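Local atomic coordinates of lipoprotein (Colwellia psychrerythraea, PDB entry 3O0Y), a protein that is of unknown function, a putative lipoprotein of the DUF885 family, whose membership of the peptidase MA clan suggests kinship with metallopeptidases. Residues 346-360 / 419-432. Residues are numbered along the deposited sequence; the frame is centred on the assembly and turned at random.
Sequences RFLYEDSIAGREELL and INLRDMKANPKFGL. With SO4 (sulfate ion), chain E.
Lys429 N donates to Phe347 O at 2.8 Å and 165°, which ties the loop between strand 416-419 and helix 432-439 to the turn that leads into helix 353-373. The contact belongs to a mostly helical chain of the DUF885 family; it joins a loop to an N-capped helix start. Ser352 is the N-cap, and its OG accepts from Gly355 N. A sulfate, probably from the crystallisation liquor, accepts from Ile353 N at the same helix end.

Arg356 makes the main polar link. Its chain is extended from CG to NE (chi2 168°, chi3 177°), which carries the guanidinium to the loop backbone. Arg356 NE and NH1 grip Leu421 O side-on, with NE 2.8 Å from Leu421 O. Asp351 OD1 accepts from NH1 and NH2 end-on in a salt bridge; with the bonds to Leu421 O, all near the guanidinium plane, this fixes the rotation of the group. Met424 CE lies over one of its faces.

The Tyr349 ring lies between Leu359 CB, over the centre of one face, and Lys429 CE, which makes a CH-pi contact on the opposite face, 3.9 Å from the ring centroid. Lys429 is extended beyond CG, and its NZ forms a salt bridge with Glu358 OE2 at 3.5 Å. Tyr349 OH bonds to Asp362. Met424 SD approaches the ring obliquely and touches Tyr349 CB.

Leu359 CD1 packs between Leu421 CD2 and Asn427 CB, both at 3.7 Å. Leu360 CD2 meets Ile419 CG2. At the other end Phe430 turns its edge to the face of Phe347, a T-shaped pair. Arg346 CG lies on the opposite face of Phe347, and helix 334-342 touches both rings. A water accepts from Tyr349 N and donates to Met424 O and Asn427 O; the water oxygen lies 2.7 Å from both Met424 O and Asn427 O.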
loop_
_atom_site.group_PDB
_atom_site.type_symbol
_atom_site.label_atom_id
_atom_site.label_comp_id
_atom_site.label_asym_id
_atom_site.label_seq_id
_atom_site.Cartn_x
_atom_site.Cartn_y
_atom_site.Cartn_z
ATOM N N ARG A 346 -20.700 -22.505 -11.181
ATOM C CA ARG A 346 -20.900 -22.443 -9.782
ATOM C C ARG A 346 -19.964 -21.419 -9.112
ATOM O O ARG A 346 -20.222 -21.079 -7.991
ATOM C CB ARG A 346 -20.684 -23.816 -9.127
ATOM C CG ARG A 346 -19.310 -24.348 -9.301
ATOM C CD ARG A 346 -19.205 -25.794 -8.757
ATOM N NE ARG A 346 -17.969 -26.438 -9.161
ATOM C CZ ARG A 346 -17.397 -27.470 -8.531
ATOM N NH1 ARG A 346 -17.938 -28.031 -7.421
ATOM N NH2 ARG A 346 -16.300 -27.946 -9.037
ATOM N N PHE A 347 -18.896 -21.013 -9.775
ATOM C CA PHE A 347 -17.878 -20.096 -9.224
ATOM C C PHE A 347 -17.978 -18.678 -9.775
ATOM O O PHE A 347 -17.083 -17.849 -9.508
ATOM C CB PHE A 347 -16.461 -20.641 -9.323
ATOM C CG PHE A 347 -16.258 -21.946 -8.609
ATOM C CD1 PHE A 347 -16.610 -22.067 -7.257
ATOM C CD2 PHE A 347 -15.755 -23.073 -9.266
ATOM C CE1 PHE A 347 -16.448 -23.262 -6.613
ATOM C CE2 PHE A 347 -15.571 -24.247 -8.605
ATOM C CZ PHE A 347 -15.955 -24.370 -7.290
ATOM N N LEU A 348 -19.033 -18.381 -10.527
ATOM C CA LEU A 348 -19.122 -17.062 -11.229
ATOM C C LEU A 348 -20.403 -16.371 -10.856
ATOM O O LEU A 348 -21.538 -16.935 -11.004
ATOM C CB LEU A 348 -19.094 -17.257 -12.738
ATOM C CG LEU A 348 -17.815 -17.773 -13.340
ATOM C CD1 LEU A 348 -18.105 -18.199 -14.797
ATOM C CD2 LEU A 348 -16.697 -16.732 -13.142
ATOM N N TYR A 349 -20.293 -15.136 -10.370
ATOM C CA TYR A 349 -21.436 -14.290 -10.253
ATOM C C TYR A 349 -21.903 -13.841 -11.612
ATOM O O TYR A 349 -21.087 -13.686 -12.556
ATOM C CB TYR A 349 -21.100 -13.041 -9.381
ATOM C CG TYR A 349 -20.694 -13.315 -7.963
ATOM C CD1 TYR A 349 -21.651 -13.621 -7.021
ATOM C CD2 TYR A 349 -19.364 -13.344 -7.594
ATOM C CE1 TYR A 349 -21.289 -13.875 -5.714
ATOM C CE2 TYR A 349 -18.967 -13.577 -6.268
ATOM C CZ TYR A 349 -19.956 -13.873 -5.352
ATOM O OH TYR A 349 -19.611 -14.161 -4.052
ATOM N N GLU A 350 -23.195 -13.605 -11.718
ATOM C CA GLU A 350 -23.774 -13.164 -12.973
ATOM C C GLU A 350 -23.229 -11.767 -13.318
ATOM O O GLU A 350 -23.054 -10.920 -12.418
ATOM C CB GLU A 350 -25.313 -13.153 -12.816
ATOM C CG GLU A 350 -26.052 -12.617 -14.000
ATOM C CD GLU A 350 -27.584 -12.641 -13.818
ATOM O OE1 GLU A 350 -28.164 -11.860 -12.979
ATOM O OE2 GLU A 350 -28.181 -13.483 -14.547
ATOM N N ASP A 351 -22.999 -11.492 -14.610
ATOM C CA ASP A 351 -22.575 -10.141 -14.968
ATOM C C ASP A 351 -23.817 -9.222 -15.113
ATOM O O ASP A 351 -24.405 -9.081 -16.208
ATOM C CB ASP A 351 -21.768 -10.220 -16.247
ATOM C CG ASP A 351 -21.325 -8.863 -16.759
ATOM O OD1 ASP A 351 -21.364 -7.833 -16.056
ATOM O OD2 ASP A 351 -20.997 -8.831 -17.961
ATOM N N SER A 352 -24.304 -8.734 -13.972
ATOM C CA SER A 352 -25.573 -8.007 -13.893
ATOM C C SER A 352 -25.544 -7.225 -12.613
ATOM O O SER A 352 -24.674 -7.461 -11.731
ATOM C CB SER A 352 -26.745 -8.985 -13.843
ATOM O OG SER A 352 -26.660 -9.833 -12.702
ATOM N N ILE A 353 -26.478 -6.324 -12.474
ATOM C CA ILE A 353 -26.700 -5.663 -11.182
ATOM C C ILE A 353 -26.928 -6.672 -10.011
ATOM O O ILE A 353 -26.345 -6.498 -8.923
ATOM C CB ILE A 353 -27.873 -4.685 -11.242
ATOM C CG1 ILE A 353 -27.442 -3.501 -12.152
ATOM C CG2 ILE A 353 -28.200 -4.123 -9.852
ATOM C CD1 ILE A 353 -28.646 -2.620 -12.574
ATOM N N ALA A 354 -27.690 -7.734 -10.248
ATOM C CA ALA A 354 -28.003 -8.683 -9.176
ATOM C C ALA A 354 -26.741 -9.467 -8.815
ATOM O O ALA A 354 -26.528 -9.839 -7.657
ATOM C CB ALA A 354 -29.082 -9.646 -9.592
ATOM N N GLY A 355 -25.906 -9.761 -9.792
ATOM C CA GLY A 355 -24.713 -10.572 -9.508
ATOM C C GLY A 355 -23.750 -9.735 -8.660
ATOM O O GLY A 355 -23.068 -10.231 -7.760
ATOM N N ARG A 356 -23.602 -8.455 -9.003
ATOM C CA ARG A 356 -22.775 -7.588 -8.208
ATOM C C ARG A 356 -23.350 -7.384 -6.795
ATOM O O ARG A 356 -22.594 -7.304 -5.819
ATOM C CB ARG A 356 -22.464 -6.297 -8.955
ATOM C CG ARG A 356 -21.488 -6.514 -10.053
ATOM C CD ARG A 356 -21.402 -5.290 -10.995
ATOM N NE ARG A 356 -20.371 -5.563 -12.003
ATOM C CZ ARG A 356 -20.539 -6.256 -13.111
ATOM N NH1 ARG A 356 -19.517 -6.453 -13.935
ATOM N NH2 ARG A 356 -21.733 -6.687 -13.451
ATOM N N GLU A 357 -24.677 -7.273 -6.673
ATOM C CA GLU A 357 -25.286 -7.250 -5.363
ATOM C C GLU A 357 -25.028 -8.485 -4.532
ATOM O O GLU A 357 -24.845 -8.393 -3.272
ATOM C CB GLU A 357 -26.839 -7.034 -5.474
ATOM C CG GLU A 357 -27.226 -5.612 -5.920
ATOM C CD GLU A 357 -28.716 -5.438 -6.290
ATOM O OE1 GLU A 357 -29.422 -6.448 -6.594
ATOM O OE2 GLU A 357 -29.139 -4.217 -6.340
ATOM N N GLU A 358 -25.009 -9.629 -5.184
ATOM C CA GLU A 358 -24.723 -10.894 -4.516
ATOM C C GLU A 358 -23.294 -10.899 -4.001
ATOM O O GLU A 358 -23.028 -11.270 -2.862
ATOM C CB GLU A 358 -24.967 -12.096 -5.434
ATOM C CG GLU A 358 -24.890 -13.429 -4.623
ATOM C CD GLU A 358 -25.014 -14.688 -5.470
ATOM O OE1 GLU A 358 -25.225 -14.586 -6.673
ATOM O OE2 GLU A 358 -24.787 -15.777 -4.920
ATOM N N LEU A 359 -22.335 -10.491 -4.837
ATOM C CA LEU A 359 -20.980 -10.401 -4.423
ATOM C C LEU A 359 -20.827 -9.510 -3.194
ATOM O O LEU A 359 -20.191 -9.874 -2.210
ATOM C CB LEU A 359 -20.118 -9.936 -5.608
ATOM C CG LEU A 359 -18.632 -9.951 -5.485
ATOM C CD1 LEU A 359 -17.941 -9.716 -6.935
ATOM C CD2 LEU A 359 -18.153 -8.915 -4.457
ATOM N N LEU A 360 -21.432 -8.329 -3.228
ATOM C CA LEU A 360 -21.316 -7.383 -2.115
ATOM C C LEU A 360 -21.971 -7.905 -0.833
ATOM O O LEU A 360 -21.411 -7.721 0.250
ATOM C CB LEU A 360 -21.882 -6.024 -2.506
ATOM C CG LEU A 360 -21.007 -5.206 -3.502
ATOM C CD1 LEU A 360 -21.881 -4.062 -4.109
ATOM C CD2 LEU A 360 -19.781 -4.683 -2.883
ATOM N N ILE A 419 -13.551 -2.981 -3.429
ATOM C CA ILE A 419 -13.643 -4.144 -4.318
ATOM C C ILE A 419 -13.857 -3.743 -5.773
ATOM O O ILE A 419 -14.653 -2.852 -6.045
ATOM C CB ILE A 419 -14.783 -5.102 -3.788
ATOM C CG1 ILE A 419 -14.805 -6.376 -4.600
ATOM C CG2 ILE A 419 -16.115 -4.405 -3.776
ATOM C CD1 ILE A 419 -13.634 -7.318 -4.349
ATOM N N ASN A 420 -13.141 -4.392 -6.715
ATOM C CA ASN A 420 -13.292 -4.092 -8.151
ATOM C C ASN A 420 -14.365 -4.961 -8.780
ATOM O O ASN A 420 -14.204 -6.198 -8.826
ATOM C CB ASN A 420 -11.985 -4.374 -8.856
ATOM C CG ASN A 420 -11.925 -3.740 -10.187
ATOM O OD1 ASN A 420 -12.887 -3.749 -10.940
ATOM N ND2 ASN A 420 -10.773 -3.157 -10.514
ATOM N N LEU A 421 -15.499 -4.362 -9.136
ATOM C CA LEU A 421 -16.590 -5.101 -9.757
ATOM C C LEU A 421 -16.598 -5.051 -11.288
ATOM O O LEU A 421 -17.619 -5.419 -11.925
ATOM C CB LEU A 421 -17.887 -4.612 -9.171
ATOM C CG LEU A 421 -18.090 -4.536 -7.661
ATOM C CD1 LEU A 421 -19.443 -3.919 -7.371
ATOM C CD2 LEU A 421 -17.904 -5.972 -7.137
ATOM N N ARG A 422 -15.474 -4.653 -11.892
ATOM C CA ARG A 422 -15.489 -4.531 -13.365
ATOM C C ARG A 422 -15.820 -5.836 -14.081
ATOM O O ARG A 422 -16.672 -5.851 -15.012
ATOM C CB ARG A 422 -14.152 -4.058 -13.893
ATOM C CG ARG A 422 -14.083 -3.795 -15.419
ATOM C CD ARG A 422 -12.664 -3.415 -15.919
ATOM N NE ARG A 422 -11.851 -4.594 -16.250
ATOM C CZ ARG A 422 -10.845 -5.110 -15.514
ATOM N NH1 ARG A 422 -10.395 -4.550 -14.383
ATOM N NH2 ARG A 422 -10.238 -6.204 -15.959
ATOM N N ASP A 423 -15.154 -6.927 -13.671
ATOM C CA ASP A 423 -15.236 -8.191 -14.409
ATOM C C ASP A 423 -15.535 -9.347 -13.440
ATOM O O ASP A 423 -14.714 -9.637 -12.547
ATOM C CB ASP A 423 -13.869 -8.439 -15.011
ATOM C CG ASP A 423 -13.830 -9.714 -15.882
ATOM O OD1 ASP A 423 -14.907 -10.394 -16.039
ATOM O OD2 ASP A 423 -12.703 -10.035 -16.370
ATOM N N MET A 424 -16.673 -10.007 -13.640
ATOM C CA MET A 424 -17.054 -11.083 -12.728
ATOM C C MET A 424 -16.054 -12.263 -12.866
ATOM O O MET A 424 -15.816 -13.011 -11.919
ATOM C CB MET A 424 -18.538 -11.476 -12.860
ATOM C CG MET A 424 -19.601 -10.461 -12.224
ATOM S SD MET A 424 -19.353 -9.953 -10.521
ATOM C CE MET A 424 -18.139 -8.553 -10.757
ATOM N N LYS A 425 -15.450 -12.420 -14.046
ATOM C CA LYS A 425 -14.503 -13.524 -14.241
ATOM C C LYS A 425 -13.248 -13.338 -13.387
ATOM O O LYS A 425 -12.571 -14.315 -13.042
ATOM C CB LYS A 425 -14.127 -13.713 -15.722
ATOM C CG LYS A 425 -15.273 -13.575 -16.736
ATOM C CD LYS A 425 -16.307 -14.693 -16.636
ATOM C CE LYS A 425 -16.984 -15.079 -18.006
ATOM N NZ LYS A 425 -16.175 -14.663 -19.201
ATOM N N ALA A 426 -12.973 -12.095 -13.002
ATOM C CA ALA A 426 -11.862 -11.722 -12.142
ATOM C C ALA A 426 -12.207 -11.845 -10.635
ATOM O O ALA A 426 -11.400 -11.558 -9.795
ATOM C CB ALA A 426 -11.414 -10.269 -12.487
ATOM N N ASN A 427 -13.451 -12.198 -10.344
ATOM C CA ASN A 427 -13.984 -12.368 -8.981
ATOM C C ASN A 427 -14.578 -13.728 -8.747
ATOM O O ASN A 427 -15.733 -13.833 -8.325
ATOM C CB ASN A 427 -15.063 -11.321 -8.716
ATOM C CG ASN A 427 -14.490 -9.885 -8.569
ATOM O OD1 ASN A 427 -14.548 -9.059 -9.519
ATOM N ND2 ASN A 427 -13.964 -9.603 -7.432
ATOM N N PRO A 428 -13.820 -14.780 -9.070
ATOM C CA PRO A 428 -14.381 -16.103 -8.844
ATOM C C PRO A 428 -14.801 -16.244 -7.387
ATOM O O PRO A 428 -14.142 -15.787 -6.448
ATOM C CB PRO A 428 -13.213 -17.044 -9.141
ATOM C CG PRO A 428 -11.963 -16.249 -8.910
ATOM C CD PRO A 428 -12.377 -14.828 -9.384
ATOM N N LYS A 429 -15.897 -16.945 -7.167
ATOM C CA LYS A 429 -16.393 -17.047 -5.824
ATOM C C LYS A 429 -15.400 -17.608 -4.819
ATOM O O LYS A 429 -15.478 -17.248 -3.624
ATOM C CB LYS A 429 -17.663 -17.843 -5.744
ATOM C CG LYS A 429 -18.829 -17.196 -6.594
ATOM C CD LYS A 429 -20.142 -17.882 -6.277
ATOM C CE LYS A 429 -21.297 -17.315 -7.127
ATOM N NZ LYS A 429 -22.612 -17.894 -6.730
ATOM N N PHE A 430 -14.587 -18.539 -5.271
ATOM C CA PHE A 430 -13.609 -19.246 -4.380
ATOM C C PHE A 430 -12.436 -18.376 -3.933
ATOM O O PHE A 430 -11.634 -18.803 -3.133
ATOM C CB PHE A 430 -13.106 -20.525 -5.034
ATOM C CG PHE A 430 -12.478 -20.356 -6.394
ATOM C CD1 PHE A 430 -11.230 -19.798 -6.536
ATOM C CD2 PHE A 430 -13.118 -20.839 -7.532
ATOM C CE1 PHE A 430 -10.622 -19.686 -7.742
ATOM C CE2 PHE A 430 -12.518 -20.722 -8.804
ATOM C CZ PHE A 430 -11.284 -20.172 -8.925
ATOM N N GLY A 431 -12.315 -17.164 -4.495
ATOM C CA GLY A 431 -11.256 -16.252 -4.076
ATOM C C GLY A 431 -11.663 -15.097 -3.179
ATOM O O GLY A 431 -10.810 -14.351 -2.662
ATOM N N LEU A 432 -12.965 -14.946 -2.967
ATOM C CA LEU A 432 -13.458 -13.785 -2.257
ATOM C C LEU A 432 -13.278 -13.808 -0.746
ATOM O O LEU A 432 -13.095 -12.745 -0.157
ATOM C CB LEU A 432 -14.896 -13.542 -2.650
ATOM C CG LEU A 432 -15.580 -12.272 -2.176
ATOM C CD1 LEU A 432 -14.840 -11.025 -2.693
ATOM C CD2 LEU A 432 -17.118 -12.241 -2.699
HETATM S S SO4 E . -28.629 -6.039 -15.233
HETATM O O1 SO4 E . -28.557 -7.098 -16.275
HETATM O O2 SO4 E . -29.602 -5.017 -15.686
HETATM O O3 SO4 E . -29.106 -6.588 -13.972
HETATM O O4 SO4 E . -27.325 -5.413 -15.038
HETATM O O HOH W 1 -22.504 -20.657 -6.767
HETATM O O HOH W 2 -23.631 -17.031 -9.774
HETATM O O HOH W 3 -17.579 -14.259 -10.291
HETATM O O HOH W 4 -17.808 -15.771 -2.676
HETATM O O HOH W 5 -22.727 -16.778 -3.617
#